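Local coordinates for magnesium and cobalt efflux protein (Bordetella parapertussis, PDB 3JTF) that probably takes part in magnesium and cobalt ion transport, and binds AMP through the tandem CBS-domain pair that makes up this fragment, at residues R40-E45 with L101-D106; K58-Y63 with R72-P77; K85-L90 with L121-G126. All coordinates share one frame; numbering follows the deposited sequence. Where two conformers were deposited one is given.

In the fold
The three contacts trace the CBS pair from its central cleft to its two flanks. Contact 1 joins strand 40-44 of the first CBS domain to strand 101-105 of the second, its centre about 4 Å from the centre of the chain. Contact 2, centred about 15 Å from it, lies wholly within the span that contact 1 encloses along the sequence, and the Glu-45 to Arg-72 salt bridge ties the two together. Contact 3 alternates with contact 1, helix 87-96 leading into strand 101-105. Contacts 2 and 3, their centres about 29 Å apart, sit on opposite sides of the chain's centre; AMP sits in the cleft between the domains, and the second subunit meets both flanks.

Contact 1: R40-E45 with L101-D106. With AMP (adenosine monophosphate), chain F; SO4 (sulfate ion), chain H.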
loop_
_atom_site.group_PDB
_atom_site.type_symbol
_atom_site.label_atom_id
_atom_site.label_comp_id
_atom_site.label_asym_id
_atom_site.label_seq_id
_atom_site.Cartn_x
_atom_site.Cartn_y
_atom_site.Cartn_z
ATOM N N ARG B 40 -1.315 5.123 4.063
ATOM C CA ARG B 40 -2.600 5.750 4.355
ATOM C C ARG B 40 -2.695 6.185 5.826
ATOM O O ARG B 40 -2.261 5.464 6.711
ATOM C CB ARG B 40 -3.725 4.772 4.069
ATOM C CG ARG B 40 -3.791 4.247 2.624
ATOM C CD ARG B 40 -4.529 2.921 2.594
ATOM N NE ARG B 40 -3.700 1.913 3.244
ATOM C CZ ARG B 40 -3.908 0.611 3.201
ATOM N NH1 ARG B 40 -3.074 -0.189 3.830
ATOM N NH2 ARG B 40 -4.935 0.108 2.519
ATOM N N PHE B 41 -3.279 7.350 6.068
ATOM C CA PHE B 41 -3.324 7.955 7.402
ATOM C C PHE B 41 -4.701 8.484 7.672
ATOM O O PHE B 41 -5.211 9.296 6.895
ATOM C CB PHE B 41 -2.301 9.080 7.504
ATOM C CG PHE B 41 -0.915 8.635 7.196
ATOM C CD1 PHE B 41 -0.475 8.569 5.876
ATOM C CD2 PHE B 41 -0.074 8.223 8.212
ATOM C CE1 PHE B 41 0.771 8.110 5.572
ATOM C CE2 PHE B 41 1.193 7.785 7.939
ATOM C CZ PHE B 41 1.632 7.709 6.603
ATOM N N PRO B 42 -5.329 8.023 8.758
ATOM C CA PRO B 42 -6.449 8.813 9.252
ATOM C C PRO B 42 -6.021 10.230 9.609
ATOM O O PRO B 42 -4.939 10.426 10.128
ATOM C CB PRO B 42 -6.919 8.058 10.503
ATOM C CG PRO B 42 -6.257 6.703 10.423
ATOM C CD PRO B 42 -4.956 6.967 9.706
ATOM N N VAL B 43 -6.888 11.181 9.293
ATOM C CA VAL B 43 -6.649 12.595 9.496
ATOM C C VAL B 43 -7.609 13.149 10.509
ATOM O O VAL B 43 -8.810 12.819 10.486
ATOM C CB VAL B 43 -6.783 13.356 8.151
ATOM C CG1 VAL B 43 -6.588 14.872 8.368
ATOM C CG2 VAL B 43 -5.739 12.801 7.137
ATOM N N TYR B 44 -7.087 13.925 11.461
ATOM C CA TYR B 44 -7.948 14.573 12.431
ATOM C C TYR B 44 -7.808 16.085 12.438
ATOM O O TYR B 44 -6.913 16.643 11.853
ATOM C CB TYR B 44 -7.728 14.010 13.841
ATOM C CG TYR B 44 -6.432 14.431 14.488
ATOM C CD1 TYR B 44 -6.359 15.587 15.253
ATOM C CD2 TYR B 44 -5.276 13.660 14.332
ATOM C CE1 TYR B 44 -5.149 15.977 15.874
ATOM C CE2 TYR B 44 -4.082 14.009 14.956
ATOM C CZ TYR B 44 -4.017 15.159 15.719
ATOM O OH TYR B 44 -2.817 15.514 16.319
ATOM N N GLU B 45 -8.726 16.723 13.146
ATOM C CA GLU B 45 -8.670 18.160 13.372
ATOM C C GLU B 45 -9.120 18.450 14.773
ATOM O O GLU B 45 -10.162 17.938 15.232
ATOM C CB GLU B 45 -9.500 18.924 12.330
ATOM C CG GLU B 45 -9.270 20.465 12.337
ATOM C CD GLU B 45 -9.861 21.129 11.096
ATOM O OE1 GLU B 45 -10.579 20.429 10.343
ATOM O OE2 GLU B 45 -9.607 22.330 10.865
ATOM N N LEU B 101 -8.718 0.305 3.925
ATOM C CA LEU B 101 -8.456 0.701 5.310
ATOM C C LEU B 101 -9.754 1.225 5.879
ATOM O O LEU B 101 -10.429 2.052 5.238
ATOM C CB LEU B 101 -7.378 1.788 5.366
ATOM C CG LEU B 101 -6.913 2.160 6.793
ATOM C CD1 LEU B 101 -5.423 2.524 6.920
ATOM C CD2 LEU B 101 -7.756 3.300 7.318
ATOM N N ALA B 102 -10.122 0.744 7.069
ATOM C CA ALA B 102 -11.306 1.207 7.758
ATOM C C ALA B 102 -10.928 1.609 9.185
ATOM O O ALA B 102 -10.002 1.056 9.767
ATOM C CB ALA B 102 -12.408 0.086 7.796
ATOM N N ILE B 103 -11.662 2.578 9.713
ATOM C CA ILE B 103 -11.564 2.953 11.083
ATOM C C ILE B 103 -12.576 2.125 11.855
ATOM O O ILE B 103 -13.721 1.992 11.447
ATOM C CB ILE B 103 -11.857 4.463 11.269
ATOM C CG1 ILE B 103 -10.886 5.345 10.479
ATOM C CG2 ILE B 103 -11.832 4.863 12.790
ATOM C CD1 ILE B 103 -9.441 5.072 10.815
ATOM N N VAL B 104 -12.154 1.591 12.990
ATOM C CA VAL B 104 -12.978 0.706 13.776
ATOM C C VAL B 104 -13.614 1.476 14.937
ATOM O O VAL B 104 -12.921 2.234 15.650
ATOM C CB VAL B 104 -12.141 -0.432 14.340
ATOM C CG1 VAL B 104 -12.996 -1.372 15.226
ATOM C CG2 VAL B 104 -11.438 -1.183 13.193
ATOM N N ILE B 105 -14.905 1.275 15.137
ATOM C CA ILE B 105 -15.622 1.894 16.258
ATOM C C ILE B 105 -16.266 0.858 17.196
ATOM O O ILE B 105 -16.665 -0.190 16.764
ATOM C CB ILE B 105 -16.650 2.955 15.760
ATOM C CG1 ILE B 105 -17.779 2.319 14.987
ATOM C CG2 ILE B 105 -15.978 4.038 14.921
ATOM C CD1 ILE B 105 -18.794 3.334 14.417
ATOM N N ASP B 106 -16.298 1.140 18.493
ATOM C CA ASP B 106 -16.931 0.235 19.496
ATOM C C ASP B 106 -18.442 0.352 19.452
ATOM O O ASP B 106 -18.979 1.190 18.724
ATOM C CB ASP B 106 -16.440 0.506 20.916
ATOM C CG ASP B 106 -16.801 1.917 21.426
ATOM O OD1 ASP B 106 -17.914 2.445 21.208
ATOM O OD2 ASP B 106 -15.944 2.514 22.070
HETATM P P AMP F . 0.669 -0.453 5.130
HETATM O O1P AMP F . -0.298 0.578 4.656
HETATM O O2P AMP F . 1.193 -1.372 4.076
HETATM O O3P AMP F . 1.750 0.127 5.979
HETATM O "O5'" AMP F . -0.076 -1.411 6.163
HETATM C "C5'" AMP F . 0.696 -2.405 6.851
HETATM C "C4'" AMP F . 0.050 -2.619 8.185
HETATM O "O4'" AMP F . 0.251 -1.537 9.119
HETATM C "C3'" AMP F . -1.469 -2.686 7.996
HETATM O "O3'" AMP F . -1.882 -3.960 7.490
HETATM C "C2'" AMP F . -1.893 -2.416 9.394
HETATM O "O2'" AMP F . -1.438 -3.622 10.118
HETATM C "C1'" AMP F . -1.009 -1.204 9.725
HETATM N N9 AMP F . -1.338 0.202 9.296
HETATM C C8 AMP F . -1.639 0.731 8.073
HETATM N N7 AMP F . -1.810 2.084 8.146
HETATM C C5 AMP F . -1.581 2.437 9.433
HETATM C C6 AMP F . -1.553 3.686 10.208
HETATM N N6 AMP F . -1.848 4.851 9.621
HETATM N N1 AMP F . -1.298 3.616 11.533
HETATM C C2 AMP F . -0.995 2.468 12.142
HETATM N N3 AMP F . -0.956 1.290 11.495
HETATM C C4 AMP F . -1.261 1.219 10.165
HETATM S S SO4 H . -4.254 -3.504 2.684
HETATM O O1 SO4 H . -3.720 -3.222 1.360
HETATM O O2 SO4 H . -4.778 -4.816 2.771
HETATM O O3 SO4 H . -3.172 -3.285 3.667
HETATM O O4 SO4 H . -5.270 -2.528 2.991
#
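Pro-42 and Ile-103 make the tight part of this contact: CD1 of Ile-103 comes to 3.6 Å from CG of the proline and also reaches its CB, the two side chains meeting at a slant. Both residues are buried, with Leu-114 packing on Pro-42 and Phe-80 on Ile-103. Two residues earlier on each strand, Arg-40 and Leu-101 run past each other in opposite directions. Leu-101 CD1 lies 4.0 Å from Arg-40 CB and, at the same time, over one face of the guanidinium. With its CG anti to the backbone N (chi1 -173°), the leucine reaches into the cleft, where CD1 also stands 3.8 Å from N7 of the adenine.

Strands 40-44 and 101-105, one from each CBS domain, belong to different sheets, and no hydrogen bond joins them; they face one another through side chains across the cleft of the CBS pair, where AMP binds. The nucleotide bonds to the first strand and packs on the second. Its N6 donates to the carbonyl O of Arg-40 at 3.0 Å in a nearly straight bond, 162° at the hydrogen, while His-38, Thr-116, Asp-119 and the backbone N of Asp-18 also hydrogen-bond the ligand.

The less tightly packed, polar end is that of Arg-40, a partly exposed residue whose guanidinium is gripped by anions. A bend at chi3 (-69°) turns it toward two of them, met near its plane: NH1 donates to AMP O1P at 3.0 Å and to sulfate O3 at 3.1 Å, and NH2 to sulfate O4 at 2.7 Å. The sulfate probably came from the crystallisation liquor.

Contact 2: K58-Y63 with R72-P77; sequences KDLLRY and RSLVRP
Leu-74 points its side chain at the 3-10 turns of residues 58-63, and its two methyl branches are shared among Asp-59, Leu-60 and Arg-62. The contact lies where one CBS domain of the tandem pair passes into the next: residues 58-63 follow strand 51-56 of the first, and the short helix 71-74 falls within the second. With CG anti to its carbonyl carbon (chi1 -59°), the leucine points both methyls at the turns. CD1 comes 3.4 Å from the carbonyl O of Asp-59 and packs at 3.7 Å against CD2 of Leu-60, whose side chain meets it at an angle, its end nearer than its base. The other branch, CD2, sits 3.7 Å from CD of Arg-62, again with the two chains crossing, so the arginine's CD passes over the margin of the apolar patch.

Arg-62 is extended from CG to NE (chi3 -171°), which brings NE back one turn to Asp-59 OD1 in a weak but nearly straight hydrogen bond within a salt bridge. The carboxylate oxygen lies in the guanidinium plane, at its edge. Leu-69 and Leu-55 add further apolar cover to Leu-74, while Leu-30 and Ile-33 of helix 26-35 pack on Leu-60. Leu-61 of the second subunit also touches Leu-60, placing the contact beside the dimer interface.

No direct hydrogen bond spans the two segments. The polar bridge is a water, which donates both to Asp-59 OD2 at 2.8 Å and to the carbonyl O of Leu-74 at 2.7 Å.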
loop_
_atom_site.group_PDB
_atom_site.type_symbol
_atom_site.label_atom_id
_atom_site.label_comp_id
_atom_site.label_asym_id
_atom_site.label_seq_id
_atom_site.Cartn_x
_atom_site.Cartn_y
_atom_site.Cartn_z
ATOM N N LYS B 58 0.466 9.344 -1.311
ATOM C CA LYS B 58 0.883 9.610 -2.669
ATOM C C LYS B 58 0.087 10.759 -3.319
ATOM O O LYS B 58 0.594 11.436 -4.228
ATOM C CB LYS B 58 0.828 8.333 -3.516
ATOM C CG LYS B 58 -0.534 7.852 -3.882
ATOM C CD LYS B 58 -0.450 6.489 -4.641
ATOM C CE LYS B 58 -0.761 6.619 -6.135
ATOM N NZ LYS B 58 -0.127 5.459 -6.919
ATOM N N ASP B 59 -1.116 11.016 -2.819
ATOM C CA ASP B 59 -1.885 12.166 -3.273
ATOM C C ASP B 59 -1.206 13.501 -3.005
ATOM O O ASP B 59 -1.475 14.491 -3.720
ATOM C CB ASP B 59 -3.303 12.141 -2.698
ATOM C CG ASP B 59 -4.223 11.173 -3.451
ATOM O OD1 ASP B 59 -3.948 10.968 -4.640
ATOM O OD2 ASP B 59 -5.230 10.663 -2.885
ATOM N N LEU B 60 -0.310 13.562 -2.030
ATOM C CA LEU B 60 0.388 14.823 -1.796
ATOM C C LEU B 60 1.322 15.189 -2.968
ATOM O O LEU B 60 1.759 16.335 -3.067
ATOM C CB LEU B 60 1.153 14.820 -0.463
ATOM C CG LEU B 60 0.310 14.940 0.820
ATOM C CD1 LEU B 60 1.237 15.005 2.031
ATOM C CD2 LEU B 60 -0.565 16.192 0.771
ATOM N N LEU B 61 1.616 14.236 -3.852
ATOM C CA LEU B 61 2.387 14.539 -5.063
ATOM C C LEU B 61 1.662 15.516 -5.987
ATOM O O LEU B 61 2.281 16.118 -6.842
ATOM C CB LEU B 61 2.720 13.275 -5.847
ATOM C CG LEU B 61 3.704 12.376 -5.111
ATOM C CD1 LEU B 61 3.685 10.953 -5.803
ATOM C CD2 LEU B 61 5.094 13.006 -5.067
ATOM N N ARG B 62 0.358 15.654 -5.817
ATOM C CA ARG B 62 -0.403 16.650 -6.572
ATOM C C ARG B 62 -0.002 18.097 -6.294
ATOM O O ARG B 62 -0.361 18.984 -7.049
ATOM C CB ARG B 62 -1.871 16.460 -6.302
ATOM C CG ARG B 62 -2.412 15.160 -6.829
ATOM C CD ARG B 62 -3.816 14.965 -6.314
ATOM N NE ARG B 62 -4.378 13.648 -6.595
ATOM C CZ ARG B 62 -5.030 13.297 -7.701
ATOM N NH1 ARG B 62 -5.200 14.155 -8.687
ATOM N NH2 ARG B 62 -5.518 12.063 -7.815
ATOM N N TYR B 63 0.725 18.348 -5.203
ATOM C CA TYR B 63 1.340 19.667 -4.952
ATOM C C TYR B 63 2.159 20.099 -6.147
ATOM O O TYR B 63 2.248 21.295 -6.437
ATOM C CB TYR B 63 2.255 19.644 -3.714
ATOM C CG TYR B 63 3.056 20.922 -3.395
ATOM C CD1 TYR B 63 2.477 21.973 -2.650
ATOM C CD2 TYR B 63 4.408 21.063 -3.781
ATOM C CE1 TYR B 63 3.205 23.133 -2.315
ATOM C CE2 TYR B 63 5.152 22.249 -3.450
ATOM C CZ TYR B 63 4.536 23.258 -2.719
ATOM O OH TYR B 63 5.230 24.400 -2.388
ATOM N N ARG B 72 -6.783 19.615 2.417
ATOM C CA ARG B 72 -8.089 19.210 2.880
ATOM C C ARG B 72 -8.917 18.540 1.759
ATOM O O ARG B 72 -9.633 17.576 1.995
ATOM C CB ARG B 72 -8.778 20.415 3.531
ATOM C CG ARG B 72 -9.933 20.092 4.355
ATOM C CD ARG B 72 -10.584 21.378 4.870
ATOM N NE ARG B 72 -9.853 22.024 5.939
ATOM C CZ ARG B 72 -10.015 21.771 7.237
ATOM N NH1 ARG B 72 -10.856 20.820 7.660
ATOM N NH2 ARG B 72 -9.322 22.470 8.114
ATOM N N SER B 73 -8.743 18.965 0.519
ATOM C CA SER B 73 -9.510 18.345 -0.578
ATOM C C SER B 73 -8.993 16.953 -0.956
ATOM O O SER B 73 -9.711 16.182 -1.604
ATOM C CB SER B 73 -9.575 19.257 -1.804
ATOM O OG SER B 73 -8.286 19.554 -2.265
ATOM N N LEU B 74 -7.796 16.597 -0.504
ATOM C CA LEU B 74 -7.270 15.243 -0.744
ATOM C C LEU B 74 -7.788 14.209 0.251
ATOM O O LEU B 74 -7.602 13.021 0.055
ATOM C CB LEU B 74 -5.740 15.268 -0.690
ATOM C CG LEU B 74 -4.999 16.184 -1.686
ATOM C CD1 LEU B 74 -3.480 16.097 -1.473
ATOM C CD2 LEU B 74 -5.310 15.790 -3.086
ATOM N N VAL B 75 -8.376 14.664 1.364
ATOM C CA VAL B 75 -8.772 13.787 2.462
ATOM C C VAL B 75 -10.100 13.118 2.069
ATOM O O VAL B 75 -11.073 13.797 1.819
ATOM C CB VAL B 75 -8.876 14.561 3.783
ATOM C CG1 VAL B 75 -9.308 13.630 4.934
ATOM C CG2 VAL B 75 -7.518 15.230 4.118
ATOM N N ARG B 76 -10.121 11.801 1.966
ATOM C CA ARG B 76 -11.322 11.128 1.507
ATOM C C ARG B 76 -12.118 10.648 2.724
ATOM O O ARG B 76 -11.542 10.391 3.781
ATOM C CB ARG B 76 -10.954 9.978 0.589
ATOM C CG ARG B 76 -10.164 10.425 -0.650
ATOM C CD ARG B 76 -11.045 10.723 -1.888
ATOM N NE ARG B 76 -12.043 11.747 -1.635
ATOM C CZ ARG B 76 -11.853 13.058 -1.773
ATOM N NH1 ARG B 76 -12.853 13.877 -1.502
ATOM N NH2 ARG B 76 -10.684 13.556 -2.171
ATOM N N PRO B 77 -13.461 10.529 2.566
ATOM C CA PRO B 77 -14.241 10.053 3.715
ATOM C C PRO B 77 -13.755 8.664 4.189
ATOM O O PRO B 77 -13.404 7.801 3.380
ATOM C CB PRO B 77 -15.681 10.018 3.203
ATOM C CG PRO B 77 -15.697 10.868 1.954
ATOM C CD PRO B 77 -14.301 10.781 1.384
HETATM O O HOH W 1 -6.054 10.861 -0.241
#

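Contact 3: K85-L90 with L121-G126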
loop_
_atom_site.group_PDB
_atom_site.type_symbol
_atom_site.label_atom_id
_atom_site.label_comp_id
_atom_site.label_asym_id
_atom_site.label_seq_id
_atom_site.Cartn_x
_atom_site.Cartn_y
_atom_site.Cartn_z
ATOM N N LYS B 85 -17.756 -6.604 13.532
ATOM C CA LYS B 85 -17.891 -7.074 12.154
ATOM C C LYS B 85 -17.037 -8.330 11.985
ATOM O O LYS B 85 -15.910 -8.406 12.478
ATOM C CB LYS B 85 -17.502 -5.964 11.174
ATOM C CG LYS B 85 -17.793 -6.313 9.712
ATOM C CD LYS B 85 -18.216 -5.132 8.907
ATOM C CE LYS B 85 -18.891 -5.556 7.602
ATOM N NZ LYS B 85 -19.573 -4.422 6.926
ATOM N N ARG B 86 -17.610 -9.346 11.355
ATOM C CA ARG B 86 -16.901 -10.592 11.135
ATOM C C ARG B 86 -15.929 -10.466 9.962
ATOM O O ARG B 86 -16.166 -9.709 9.019
ATOM C CB ARG B 86 -17.888 -11.745 10.942
ATOM C CG ARG B 86 -18.769 -11.977 12.228
ATOM C CD ARG B 86 -19.467 -13.349 12.260
ATOM N NE ARG B 86 -19.746 -13.893 10.928
ATOM C CZ ARG B 86 -20.607 -13.376 10.037
ATOM N NH1 ARG B 86 -21.311 -12.273 10.312
ATOM N NH2 ARG B 86 -20.755 -13.961 8.849
ATOM N N LEU B 87 -14.842 -11.213 10.052
ATOM C CA LEU B 87 -13.744 -11.125 9.084
ATOM C C LEU B 87 -14.130 -11.586 7.686
ATOM O O LEU B 87 -13.716 -10.969 6.724
ATOM C CB LEU B 87 -12.524 -11.920 9.545
ATOM C CG LEU B 87 -11.963 -11.458 10.891
ATOM C CD1 LEU B 87 -10.574 -12.059 11.101
ATOM C CD2 LEU B 87 -11.932 -9.941 11.037
ATOM N N ASN B 88 -14.914 -12.652 7.573
ATOM C CA ASN B 88 -15.223 -13.185 6.243
ATOM C C ASN B 88 -16.050 -12.139 5.453
ATOM O O ASN B 88 -15.826 -11.950 4.250
ATOM C CB ASN B 88 -15.926 -14.558 6.283
ATOM C CG ASN B 88 -15.058 -15.682 6.928
ATOM O OD1 ASN B 88 -13.809 -15.631 6.937
ATOM N ND2 ASN B 88 -15.735 -16.705 7.467
ATOM N N VAL B 89 -16.958 -11.451 6.132
ATOM C CA VAL B 89 -17.807 -10.436 5.480
ATOM C C VAL B 89 -16.967 -9.213 5.130
ATOM O O VAL B 89 -17.047 -8.719 4.020
ATOM C CB VAL B 89 -18.975 -10.025 6.356
ATOM C CG1 VAL B 89 -19.788 -8.899 5.693
ATOM C CG2 VAL B 89 -19.890 -11.269 6.638
ATOM N N LEU B 90 -16.105 -8.804 6.044
ATOM C CA LEU B 90 -15.250 -7.626 5.838
ATOM C C LEU B 90 -14.277 -7.831 4.672
ATOM O O LEU B 90 -13.959 -6.888 3.918
ATOM C CB LEU B 90 -14.476 -7.294 7.124
ATOM C CG LEU B 90 -13.539 -6.091 7.070
ATOM C CD1 LEU B 90 -14.323 -4.787 6.562
ATOM C CD2 LEU B 90 -12.856 -5.848 8.429
ATOM N N LEU B 121 -6.705 -10.726 5.851
ATOM C CA LEU B 121 -6.196 -11.864 5.081
ATOM C C LEU B 121 -5.237 -12.676 5.931
ATOM O O LEU B 121 -5.335 -13.883 5.985
ATOM C CB LEU B 121 -5.486 -11.391 3.822
ATOM C CG LEU B 121 -6.380 -10.961 2.670
ATOM C CD1 LEU B 121 -5.511 -10.220 1.614
ATOM C CD2 LEU B 121 -7.070 -12.171 2.108
ATOM N N GLU B 122 -4.351 -11.989 6.639
ATOM C CA GLU B 122 -3.390 -12.665 7.499
ATOM C C GLU B 122 -4.054 -13.491 8.596
ATOM O O GLU B 122 -3.664 -14.611 8.834
ATOM C CB GLU B 122 -2.458 -11.645 8.126
ATOM C CG GLU B 122 -1.494 -11.088 7.115
ATOM C CD GLU B 122 -0.367 -10.326 7.740
ATOM O OE1 GLU B 122 -0.645 -9.552 8.685
ATOM O OE2 GLU B 122 0.793 -10.508 7.279
ATOM N N GLN B 123 -5.071 -12.935 9.249
ATOM C CA GLN B 123 -5.724 -13.662 10.314
ATOM C C GLN B 123 -6.479 -14.851 9.778
ATOM O O GLN B 123 -6.387 -15.932 10.371
ATOM C CB GLN B 123 -6.683 -12.778 11.076
ATOM C CG GLN B 123 -7.452 -13.501 12.137
ATOM C CD GLN B 123 -6.553 -13.971 13.254
ATOM O OE1 GLN B 123 -5.669 -13.247 13.687
ATOM N NE2 GLN B 123 -6.756 -15.186 13.699
ATOM N N ILE B 124 -7.229 -14.655 8.681
ATOM C CA ILE B 124 -7.962 -15.741 8.042
ATOM C C ILE B 124 -7.003 -16.882 7.656
ATOM O O ILE B 124 -7.281 -18.026 7.965
ATOM C CB ILE B 124 -8.817 -15.295 6.813
ATOM C CG1 ILE B 124 -9.938 -14.338 7.244
ATOM C CG2 ILE B 124 -9.401 -16.540 6.059
ATOM C CD1 ILE B 124 -10.776 -13.737 6.091
ATOM N N VAL B 125 -5.883 -16.576 6.994
ATOM C CA VAL B 125 -4.896 -17.618 6.668
ATOM C C VAL B 125 -4.248 -18.223 7.917
ATOM O O VAL B 125 -4.060 -19.421 7.978
ATOM C CB VAL B 125 -3.779 -17.085 5.765
ATOM C CG1 VAL B 125 -2.627 -18.060 5.695
ATOM C CG2 VAL B 125 -4.346 -16.797 4.381
ATOM N N GLY B 126 -3.898 -17.396 8.897
ATOM C CA GLY B 126 -3.443 -17.892 10.209
ATOM C C GLY B 126 -4.381 -18.878 10.917
ATOM O O GLY B 126 -3.922 -19.714 11.712
#
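Leu-87 lays its CD1 methyl over the aliphatic stem of Gln-123, 3.6 Å from CG and 4.0 Å from CB, the two side chains crossing. Gln-123 presents this stem because its CG stands anti to the backbone N (chi1 176°); a bend at chi2 (67°) then carries the amide away from the leucine, and its NE2 bonds to Asp-127. Ile-124, next along, meets both Leu-87 and Asn-88. Its CD1 comes 3.7 Å from Asn-88 OD1 and 4.1 Å from the carbonyl O of Leu-87, while CG1 lies 4.2 Å from Leu-87 CB. No hydrogen bond links the segments. Leu-87 and Ile-124 are buried, whereas Asn-88 is exposed at the margin.

Glu-4 accepts bonds from the backbone N atoms of Leu-87 and Asn-88 at the start of helix 87-96. That helix and helix 117-126 are the two long helices of the second CBS domain, and here the beginning of one packs on the latter part of the other. Ile-10 of helix 7-10 touches both Leu-87 and Gln-123, Leu-91 continues the apolar seam at Ile-124, and Val-125 of the second subunit packs on Ile-124; between the two helices in sequence run strands 101-105 and 111-116.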